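Putative acetamidase/formamidase (Yersinia enterocolitica subsp. palearctica serotype O:3, PDB 5UBU) probably hydrolyses carbon-nitrogen bonds, other than peptide bonds, in linear amides, and carries bound sodium ions. Local coordinates at residues W6-I11 with M258-E262. Residues are numbered along the deposited sequence; the frame is centred on the assembly and turned at random.
Sequences WLEESI and MENAE
Trp6 lays one face of its indole on the backbone of Asn260 and Ala261. The evidence is a CH-pi contact: Ala261 CA stands 3.6 Å from the centroid of the Trp6 five-membered ring and 8° off the ring normal, almost directly above it. Ala261 CB covers the pyrrole rim, 3.6 Å from Trp6 CD1, while the benzene half of the indole reaches back along the chain, with Trp6 CH2 3.7 Å from Asn260 CA. Trp6 CG sits between its own backbone N and carbonyl carbon (chi1 69°), and the indole plane is turned face-on to 260-261. The methyl CD2 of the neighbouring Leu7 lies toward the rim of the opposite face.

At the other end of the contact Glu259, extended throughout with CG anti to the backbone N (chi1 178°), carries its carboxylate to the start of helix 11-15, at Ser10 and Ile11. Ile11 N donates a nearly straight but weak hydrogen bond to Glu259 OE1 at 3.3 Å. Tyr206 OH also bonds Glu259 OE1, and Lys327 NZ, which also bonds Asn260 O, forms a salt bridge with Glu259 OE2; together they help fix this buried carboxylate and probably favour its charged form.

In the fold, the contact lays the N-terminal segment against the end of the beta-hairpin formed by strands 257-260 and 263-270 of the mixed sheet, next to strand 203-208, where Trp6, Leu7 and Ser10 all touch Ile204.

Ser10, the N-cap of helix 11-15, helps hold the turn 6-10: its OG donates to Leu7 O, in the carbonyl plane and on a lone pair, and Leu7 O also accepts from Ser10 N at 2.9 Å. On the strand side, Asn260 OD1 accepts from Thr263 N across the hairpin turn, and weakly from Glu262 N.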
loop_
_atom_site.group_PDB
_atom_site.type_symbol
_atom_site.label_atom_id
_atom_site.label_comp_id
_atom_site.label_asym_id
_atom_site.label_seq_id
_atom_site.Cartn_x
_atom_site.Cartn_y
_atom_site.Cartn_z
ATOM N N TRP B 6 28.624 -17.139 21.933
ATOM C CA TRP B 6 28.363 -16.789 20.534
ATOM C C TRP B 6 29.042 -15.477 20.119
ATOM O O TRP B 6 29.326 -15.288 18.941
ATOM C CB TRP B 6 26.849 -16.730 20.251
ATOM C CG TRP B 6 26.161 -15.582 20.915
ATOM C CD1 TRP B 6 25.630 -15.556 22.169
ATOM C CD2 TRP B 6 25.941 -14.284 20.354
ATOM N NE1 TRP B 6 25.090 -14.324 22.423
ATOM C CE2 TRP B 6 25.264 -13.521 21.328
ATOM C CE3 TRP B 6 26.249 -13.694 19.125
ATOM C CZ2 TRP B 6 24.873 -12.195 21.108
ATOM C CZ3 TRP B 6 25.868 -12.380 18.902
ATOM C CH2 TRP B 6 25.187 -11.643 19.894
ATOM N N LEU B 7 29.292 -14.580 21.077
ATOM C CA LEU B 7 29.964 -13.301 20.779
ATOM C C LEU B 7 31.306 -13.471 20.070
ATOM O O LEU B 7 31.654 -12.659 19.220
ATOM C CB LEU B 7 30.182 -12.458 22.039
ATOM C CG LEU B 7 28.993 -11.755 22.678
ATOM C CD1 LEU B 7 29.400 -11.094 23.983
ATOM C CD2 LEU B 7 28.413 -10.717 21.719
ATOM N N GLU B 8 32.046 -14.526 20.423
ATOM C CA GLU B 8 33.345 -14.797 19.803
ATOM C C GLU B 8 33.251 -14.890 18.274
ATOM O O GLU B 8 34.173 -14.480 17.567
ATOM C CB GLU B 8 33.932 -16.088 20.358
ATOM C CG GLU B 8 34.223 -16.077 21.847
ATOM C CD GLU B 8 34.740 -17.428 22.347
ATOM O OE1 GLU B 8 34.756 -18.408 21.562
ATOM O OE2 GLU B 8 35.088 -17.531 23.540
ATOM N N GLU B 9 32.135 -15.434 17.779
ATOM C CA GLU B 9 31.887 -15.564 16.344
ATOM C C GLU B 9 31.107 -14.386 15.755
ATOM O O GLU B 9 30.858 -14.366 14.555
ATOM C CB GLU B 9 31.149 -16.891 16.052
ATOM C CG GLU B 9 31.977 -18.146 16.369
ATOM C CD GLU B 9 33.239 -18.283 15.506
ATOM O OE1 GLU B 9 34.194 -18.975 15.938
ATOM O OE2 GLU B 9 33.270 -17.697 14.399
ATOM N N SER B 10 30.733 -13.412 16.587
ATOM C CA SER B 10 29.979 -12.243 16.100
ATOM C C SER B 10 30.822 -11.381 15.163
ATOM O O SER B 10 32.049 -11.388 15.235
ATOM C CB SER B 10 29.466 -11.372 17.259
ATOM O OG SER B 10 30.535 -10.751 17.954
ATOM N N ILE B 11 30.144 -10.639 14.293
ATOM C CA ILE B 11 30.811 -9.771 13.330
ATOM C C ILE B 11 31.514 -8.634 14.074
ATOM O O ILE B 11 32.602 -8.211 13.688
ATOM C CB ILE B 11 29.823 -9.253 12.259
ATOM C CG1 ILE B 11 29.222 -10.453 11.499
ATOM C CG2 ILE B 11 30.518 -8.312 11.289
ATOM C CD1 ILE B 11 28.159 -10.105 10.480
HETATM N N MSE B 258 21.047 -6.657 12.366
HETATM C CA MSE B 258 21.273 -7.023 13.758
HETATM C C MSE B 258 21.637 -8.477 13.820
HETATM O O MSE B 258 21.512 -9.217 12.850
HETATM C CB MSE B 258 20.152 -6.547 14.704
HETATM C CG MSE B 258 18.939 -7.455 14.803
HETATM SE SE MSE B 258 19.144 -8.843 16.202
HETATM C CE MSE B 258 17.465 -9.796 15.796
ATOM N N GLU B 259 22.106 -8.876 14.986
ATOM C CA GLU B 259 22.566 -10.219 15.212
ATOM C C GLU B 259 22.378 -10.562 16.675
ATOM O O GLU B 259 22.515 -9.700 17.533
ATOM C CB GLU B 259 24.053 -10.236 14.866
ATOM C CG GLU B 259 24.782 -11.547 15.067
ATOM C CD GLU B 259 26.280 -11.464 14.765
ATOM O OE1 GLU B 259 26.838 -10.353 14.625
ATOM O OE2 GLU B 259 26.908 -12.536 14.682
ATOM N N ASN B 260 22.033 -11.811 16.954
ATOM C CA ASN B 260 21.902 -12.287 18.335
ATOM C C ASN B 260 22.364 -13.743 18.392
ATOM O O ASN B 260 22.854 -14.278 17.403
ATOM C CB ASN B 260 20.492 -12.064 18.921
ATOM C CG ASN B 260 19.408 -12.764 18.156
ATOM O OD1 ASN B 260 19.656 -13.717 17.420
ATOM N ND2 ASN B 260 18.173 -12.297 18.339
ATOM N N ALA B 261 22.212 -14.382 19.542
ATOM C CA ALA B 261 22.668 -15.758 19.694
ATOM C C ALA B 261 22.194 -16.716 18.613
ATOM O O ALA B 261 22.983 -17.535 18.139
ATOM C CB ALA B 261 22.293 -16.298 21.076
ATOM N N GLU B 262 20.938 -16.581 18.183
ATOM C CA GLU B 262 20.380 -17.519 17.206
ATOM C C GLU B 262 20.196 -17.055 15.758
ATOM O O GLU B 262 20.144 -17.903 14.872
ATOM C CB GLU B 262 19.058 -18.096 17.743
ATOM C CG GLU B 262 19.234 -18.861 19.064
ATOM C CD GLU B 262 18.058 -19.748 19.460
ATOM O OE1 GLU B 262 16.992 -19.793 18.785
ATOM O OE2 GLU B 262 18.220 -20.438 20.488
#